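Protein SCO1, mitochondrial (Saccharomyces cerevisiae, PDB 2B7K) is an inner-membrane copper chaperone required for accumulation of cytochrome c oxidase subunits 1 and 2, thought to act in copper transport or insertion, this chain being its thioredoxin-like domain. Local coordinates at residues L68-S72 with S73-I77; D172-V175 with E176-S180. All coordinates share one frame; numbering follows the deposited sequence.

Interaction 1: L68-S72 with S73-I77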
ATOM      1  N   LEU A  68       8.538  -6.590  -4.322  1.00 12.43           N
ATOM      2  CA  LEU A  68       8.792  -5.614  -5.378  1.00 13.69           C
ATOM      3  C   LEU A  68      10.012  -5.952  -6.226  1.00 14.26           C
ATOM      4  O   LEU A  68       9.952  -5.903  -7.458  1.00 12.54           O
ATOM      5  CB  LEU A  68       8.958  -4.220  -4.778  1.00 12.92           C
ATOM      6  CG  LEU A  68       7.689  -3.677  -4.111  1.00 14.57           C
ATOM      7  CD1 LEU A  68       8.000  -2.365  -3.401  1.00 15.76           C
ATOM      8  CD2 LEU A  68       6.604  -3.478  -5.157  1.00 14.61           C
ATOM      9  N   ASN A  69      11.115  -6.302  -5.574  1.00 14.07           N
ATOM     10  CA  ASN A  69      12.330  -6.642  -6.308  1.00 15.30           C
ATOM     11  C   ASN A  69      12.193  -7.923  -7.125  1.00 14.07           C
ATOM     12  O   ASN A  69      12.723  -8.014  -8.229  1.00 15.54           O
ATOM     13  CB  ASN A  69      13.511  -6.745  -5.345  1.00 20.13           C
ATOM     14  CG  ASN A  69      14.091  -5.387  -5.002  1.00 21.88           C
ATOM     15  OD1 ASN A  69      14.853  -5.246  -4.047  1.00 24.85           O
ATOM     16  ND2 ASN A  69      13.739  -4.378  -5.791  1.00 23.47           N
ATOM     17  N   THR A  70      11.488  -8.912  -6.591  1.00 14.06           N
ATOM     18  CA  THR A  70      11.290 -10.161  -7.315  1.00 14.02           C
ATOM     19  C   THR A  70      10.378  -9.889  -8.507  1.00 14.88           C
ATOM     20  O   THR A  70      10.607 -10.393  -9.608  1.00 13.35           O
ATOM     21  CB  THR A  70      10.623 -11.225  -6.426  1.00 16.55           C
ATOM     22  OG1 THR A  70      11.506 -11.566  -5.352  1.00 18.09           O
ATOM     23  CG2 THR A  70      10.309 -12.471  -7.227  1.00 18.13           C
ATOM     24  N   LEU A  71       9.341  -9.084  -8.282  1.00 13.28           N
ATOM     25  CA  LEU A  71       8.396  -8.764  -9.346  1.00 15.61           C
ATOM     26  C   LEU A  71       9.061  -8.076 -10.532  1.00 15.51           C
ATOM     27  O   LEU A  71       8.848  -8.455 -11.684  1.00 17.58           O
ATOM     28  CB  LEU A  71       7.265  -7.885  -8.796  1.00 14.57           C
ATOM     29  CG  LEU A  71       6.231  -8.670  -7.982  1.00 16.45           C
ATOM     30  CD1 LEU A  71       5.334  -7.719  -7.206  1.00 16.66           C
ATOM     31  CD2 LEU A  71       5.407  -9.537  -8.935  1.00 14.13           C
ATOM     32  N   SER A  72       9.874  -7.067 -10.255  1.00 15.83           N
ATOM     33  CA  SER A  72      10.539  -6.350 -11.329  1.00 17.61           C
ATOM     34  C   SER A  72      11.646  -7.163 -12.003  1.00 19.08           C
ATOM     35  O   SER A  72      11.717  -7.220 -13.232  1.00 19.51           O
ATOM     36  CB  SER A  72      11.101  -5.025 -10.810  1.00 27.90           C
ATOM     37  OG  SER A  72      11.994  -5.245  -9.737  1.00 31.27           O
ATOM     38  N   SER A  73      12.494  -7.810 -11.215  1.00 22.75           N
ATOM     39  CA  SER A  73      13.598  -8.580 -11.789  1.00 23.21           C
ATOM     40  C   SER A  73      13.190  -9.870 -12.506  1.00 23.75           C
ATOM     41  O   SER A  73      13.691 -10.165 -13.591  1.00 24.67           O
ATOM     42  CB  SER A  73      14.642  -8.896 -10.710  1.00 21.06           C
ATOM     43  OG  SER A  73      14.142  -9.788  -9.730  1.00 19.27           O
ATOM     44  N   LYS A  74      12.272 -10.632 -11.921  1.00 20.99           N
ATOM     45  CA  LYS A  74      11.853 -11.895 -12.531  1.00 22.22           C
ATOM     46  C   LYS A  74      10.674 -11.831 -13.501  1.00 22.74           C
ATOM     47  O   LYS A  74      10.576 -12.658 -14.411  1.00 22.19           O
ATOM     48  CB  LYS A  74      11.531 -12.920 -11.442  1.00 31.77           C
ATOM     49  CG  LYS A  74      12.707 -13.271 -10.555  1.00 37.59           C
ATOM     50  CD  LYS A  74      12.299 -14.274  -9.493  1.00 41.73           C
ATOM     51  CE  LYS A  74      13.460 -14.607  -8.574  1.00 45.14           C
ATOM     52  NZ  LYS A  74      13.022 -15.455  -7.427  1.00 49.00           N
ATOM     53  N   TYR A  75       9.782 -10.862 -13.321  1.00 23.08           N
ATOM     54  CA  TYR A  75       8.611 -10.767 -14.186  1.00 23.62           C
ATOM     55  C   TYR A  75       8.449  -9.435 -14.906  1.00 24.74           C
ATOM     56  O   TYR A  75       7.521  -9.264 -15.698  1.00 26.04           O
ATOM     57  CB  TYR A  75       7.345 -11.073 -13.375  1.00 25.83           C
ATOM     58  CG  TYR A  75       7.392 -12.410 -12.678  1.00 25.29           C
ATOM     59  CD1 TYR A  75       7.972 -12.541 -11.416  1.00 26.35           C
ATOM     60  CD2 TYR A  75       6.903 -13.558 -13.300  1.00 27.28           C
ATOM     61  CE1 TYR A  75       8.069 -13.785 -10.792  1.00 28.55           C
ATOM     62  CE2 TYR A  75       6.996 -14.807 -12.687  1.00 29.30           C
ATOM     63  CZ  TYR A  75       7.580 -14.915 -11.434  1.00 30.38           C
ATOM     64  OH  TYR A  75       7.679 -16.150 -10.829  1.00 29.21           O
ATOM     65  N   GLY A  76       9.348  -8.494 -14.637  1.00 24.68           N
ATOM     66  CA  GLY A  76       9.265  -7.193 -15.275  1.00 24.16           C
ATOM     67  C   GLY A  76       7.983  -6.467 -14.916  1.00 25.17           C
ATOM     68  O   GLY A  76       7.438  -5.701 -15.717  1.00 24.78           O
ATOM     69  N   ILE A  77       7.490  -6.718 -13.708  1.00 17.19           N
ATOM     70  CA  ILE A  77       6.270  -6.086 -13.226  1.00 17.21           C
ATOM     71  C   ILE A  77       6.641  -4.964 -12.272  1.00 17.73           C
ATOM     72  O   ILE A  77       7.462  -5.157 -11.374  1.00 18.25           O
ATOM     73  CB  ILE A  77       5.368  -7.102 -12.473  1.00 21.12           C
ATOM     74  CG1 ILE A  77       4.741  -8.081 -13.468  1.00 23.35           C
ATOM     75  CG2 ILE A  77       4.292  -6.366 -11.676  1.00 24.01           C
ATOM     76  CD1 ILE A  77       3.928  -9.194 -12.811  1.00 20.87           C
TER
HETATM   77  O   HOH W   1       7.642  -4.534  -8.809  1.00 28.38           O
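The Tyr75 ring turns the CD1 side of its edge to the backbone oxygens of the preceding helical turn, Thr70 O and Leu71 O, both near its plane, with CD1 3.9 Å from Thr70 O. Over one face, close to CG, stands a methyl of Val175. The same Leu71 O is gripped from opposite faces of its carbonyl plane by Tyr75 N at 3.1 Å and by Ile77 N at 3.0 Å, the latter bond nearly straight (171°). This double acceptor marks a C-terminal helix end at which Gly76, with positive phi, is the first residue to leave the helical conformation. The chain then folds back, bringing Ile77 CD1 to 4.2 Å from Leu71 CD2, and one water donates to both Leu68 O and Ile77 O. Ser73 OG, placed between its backbone N and carbonyl carbon (chi1 67°), donates to Asn69 O at 2.7 Å, on the other face from Ser73 N. The extended Lys74 chain lays CD 3.5 Å from Thr70 CG2, while Thr70 OG1 bonds to Leu66 O. The turn ends helix 56-75 of the beta-alpha-beta unit leading to strand 80-85; Thr70, Leu71 and Tyr75 all touch Val171 of helix 169-180.

Interaction 2: D172-V175 with E176-S180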
ATOM      1  N   ASP A 172       3.598 -14.886  -6.443  1.00 16.37           N
ATOM      2  CA  ASP A 172       2.801 -15.704  -7.361  1.00 16.37           C
ATOM      3  C   ASP A 172       1.389 -15.150  -7.548  1.00 16.37           C
ATOM      4  O   ASP A 172       0.875 -15.090  -8.670  1.00 16.76           O
ATOM      5  CB  ASP A 172       2.711 -17.158  -6.861  1.00 39.18           C
ATOM      6  CG  ASP A 172       4.062 -17.861  -6.829  1.00 39.18           C
ATOM      7  OD1 ASP A 172       4.916 -17.561  -7.687  1.00 39.18           O
ATOM      8  OD2 ASP A 172       4.272 -18.736  -5.955  1.00 39.18           O
ATOM      9  N   LYS A 173       0.770 -14.739  -6.443  1.00 19.34           N
ATOM     10  CA  LYS A 173      -0.585 -14.203  -6.468  1.00 20.29           C
ATOM     11  C   LYS A 173      -0.673 -12.880  -7.217  1.00 19.46           C
ATOM     12  O   LYS A 173      -1.615 -12.643  -7.972  1.00 18.63           O
ATOM     13  CB  LYS A 173      -1.101 -14.017  -5.035  1.00 26.87           C
ATOM     14  CG  LYS A 173      -2.583 -13.673  -4.946  1.00 30.53           C
ATOM     15  CD  LYS A 173      -3.439 -14.834  -5.434  1.00 34.70           C
ATOM     16  CE  LYS A 173      -4.917 -14.589  -5.182  1.00 36.76           C
ATOM     17  NZ  LYS A 173      -5.740 -15.759  -5.597  1.00 38.62           N
ATOM     18  N   ILE A 174       0.304 -12.005  -7.005  1.00 17.30           N
ATOM     19  CA  ILE A 174       0.305 -10.720  -7.686  1.00 15.78           C
ATOM     20  C   ILE A 174       0.503 -10.918  -9.191  1.00 17.22           C
ATOM     21  O   ILE A 174      -0.209 -10.324  -9.998  1.00 16.25           O
ATOM     22  CB  ILE A 174       1.408  -9.806  -7.098  1.00 14.85           C
ATOM     23  CG1 ILE A 174       1.055  -9.482  -5.642  1.00 14.12           C
ATOM     24  CG2 ILE A 174       1.540  -8.532  -7.917  1.00 14.37           C
ATOM     25  CD1 ILE A 174       2.133  -8.738  -4.885  1.00 14.58           C
ATOM     26  N   VAL A 175       1.454 -11.767  -9.565  1.00 15.15           N
ATOM     27  CA  VAL A 175       1.712 -12.035 -10.977  1.00 17.36           C
ATOM     28  C   VAL A 175       0.430 -12.494 -11.672  1.00 19.56           C
ATOM     29  O   VAL A 175       0.090 -12.009 -12.749  1.00 18.37           O
ATOM     30  CB  VAL A 175       2.803 -13.116 -11.141  1.00 18.50           C
ATOM     31  CG1 VAL A 175       2.976 -13.473 -12.622  1.00 20.22           C
ATOM     32  CG2 VAL A 175       4.122 -12.607 -10.561  1.00 19.69           C
ATOM     33  N   GLU A 176      -0.277 -13.422 -11.041  1.00 22.32           N
ATOM     34  CA  GLU A 176      -1.530 -13.957 -11.577  1.00 25.17           C
ATOM     35  C   GLU A 176      -2.511 -12.835 -11.930  1.00 23.43           C
ATOM     36  O   GLU A 176      -3.095 -12.820 -13.017  1.00 23.24           O
ATOM     37  CB  GLU A 176      -2.154 -14.904 -10.545  1.00 48.17           C
ATOM     38  CG  GLU A 176      -3.419 -15.611 -11.001  1.00 55.15           C
ATOM     39  CD  GLU A 176      -3.954 -16.577  -9.955  1.00 57.49           C
ATOM     40  OE1 GLU A 176      -4.983 -17.236 -10.220  1.00 60.03           O
ATOM     41  OE2 GLU A 176      -3.347 -16.681  -8.867  1.00 59.99           O
ATOM     42  N   HIS A 177      -2.683 -11.892 -11.010  1.00 22.55           N
ATOM     43  CA  HIS A 177      -3.587 -10.763 -11.215  1.00 23.32           C
ATOM     44  C   HIS A 177      -3.136  -9.812 -12.317  1.00 23.52           C
ATOM     45  O   HIS A 177      -3.938  -9.373 -13.139  1.00 23.60           O
ATOM     46  CB  HIS A 177      -3.739  -9.970  -9.916  1.00 23.37           C
ATOM     47  CG  HIS A 177      -4.686 -10.587  -8.937  1.00 26.13           C
ATOM     48  ND1 HIS A 177      -6.045 -10.648  -9.157  1.00 28.60           N
ATOM     49  CD2 HIS A 177      -4.471 -11.184  -7.742  1.00 27.05           C
ATOM     50  CE1 HIS A 177      -6.627 -11.255  -8.138  1.00 27.30           C
ATOM     51  NE2 HIS A 177      -5.695 -11.590  -7.266  1.00 28.13           N
ATOM     52  N   VAL A 178      -1.850  -9.477 -12.320  1.00 20.05           N
ATOM     53  CA  VAL A 178      -1.316  -8.555 -13.309  1.00 20.56           C
ATOM     54  C   VAL A 178      -1.357  -9.110 -14.726  1.00 23.65           C
ATOM     55  O   VAL A 178      -1.801  -8.425 -15.654  1.00 22.29           O
ATOM     56  CB  VAL A 178       0.141  -8.166 -12.964  1.00 19.66           C
ATOM     57  CG1 VAL A 178       0.718  -7.259 -14.037  1.00 19.21           C
ATOM     58  CG2 VAL A 178       0.174  -7.471 -11.616  1.00 17.24           C
ATOM     59  N   LYS A 179      -0.902 -10.346 -14.888  1.00 26.13           N
ATOM     60  CA  LYS A 179      -0.868 -10.962 -16.210  1.00 29.68           C
ATOM     61  C   LYS A 179      -2.229 -11.330 -16.786  1.00 30.50           C
ATOM     62  O   LYS A 179      -2.376 -11.424 -18.005  1.00 30.75           O
ATOM     63  CB  LYS A 179       0.037 -12.200 -16.197  1.00 40.20           C
ATOM     64  CG  LYS A 179       1.491 -11.892 -15.874  1.00 43.35           C
ATOM     65  CD  LYS A 179       2.462 -12.874 -16.531  1.00 45.38           C
ATOM     66  CE  LYS A 179       2.242 -14.316 -16.090  1.00 47.13           C
ATOM     67  NZ  LYS A 179       0.974 -14.903 -16.614  1.00 50.14           N
ATOM     68  N   SER A 180      -3.224 -11.533 -15.931  1.00 31.49           N
ATOM     69  CA  SER A 180      -4.550 -11.893 -16.424  1.00 33.05           C
ATOM     70  C   SER A 180      -5.465 -10.678 -16.550  1.00 33.06           C
ATOM     71  O   SER A 180      -6.593 -10.787 -17.030  1.00 32.13           O
ATOM     72  CB  SER A 180      -5.199 -12.928 -15.501  1.00 37.05           C
ATOM     73  OG  SER A 180      -5.542 -12.360 -14.252  1.00 38.78           O
TER
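Ile174 and Val178, one turn apart on helix 169-180 in this thioredoxin-like fold, lie side by side and point the same way, their CG2 methyls 4.1 Å apart. Here the packing is close: Val178 CG2 also comes within 3.3 Å of Ile174 O, the oxygen that accepts the Val178 N-H. Val175 continues this apolar side, turning its CG2 methyl to Leu71 and Tyr75. Leu161, Leu79 and Leu71 meet Ile174, so strand 157-161 and helix 56-75 both close over this side.

Toward solvent the charged chains are held more loosely. Lys179, bent at its last two torsions, lays CE 3.6 Å from Val175 CG1, the branch set anti to the backbone N (chi1 175°) and so directed along the helix to the lysine; this is an aliphatic contact in which the amine has no part. Lys173 NZ and Glu176 OE2 remain 4.2 Å apart, too far for a salt bridge, although their opposite charges may still attract.

Between these two sides sits the His177 imidazole, whose CD2 is 3.2 Å from Lys173 O, met obliquely. Bent at chi2 (66°), the Lys173 chain carries CE to 3.7 Å from His177 NE2, a buried nitrogen with no polar partner in the model. Replacing Lys173 by an alanine removes the chain beyond CB and is likely to uncover that side of the imidazole and leave the Glu176 carboxylate without its nearby positive charge. Asp159 of strand 157-161 touches both Lys173 and His177. At the last turn, Ser180 OG donates to Glu176 O at 2.8 Å, reaching it from the face of the carbonyl plane opposite to that used by Ser180 N.

Overall arrangement
Interactions 1 and 2 lie far apart along the chain, 68-77 closing well before 172-180 begins, yet their helices, 56-75 and 169-180, pack against each other, with the two centres about 12 Å apart. Their apolar residues merge into one seam: Leu71 CD2 lies 3.7 Å from Val175 CG2, and Ile77 CD1 lies 3.9 Å from Val178 CB. Both contacts are otherwise largely surface. The chemistry differs with place: 68-77 closes a helix and turns the chain back through the Ile77 N to Leu71 O bond, Gly76 and a bridging water, whereas 172-180 largely keeps the i to i+4 pattern, with aliphatic pairs on one side and loosely associated lysine, glutamate and histidine chains on the other.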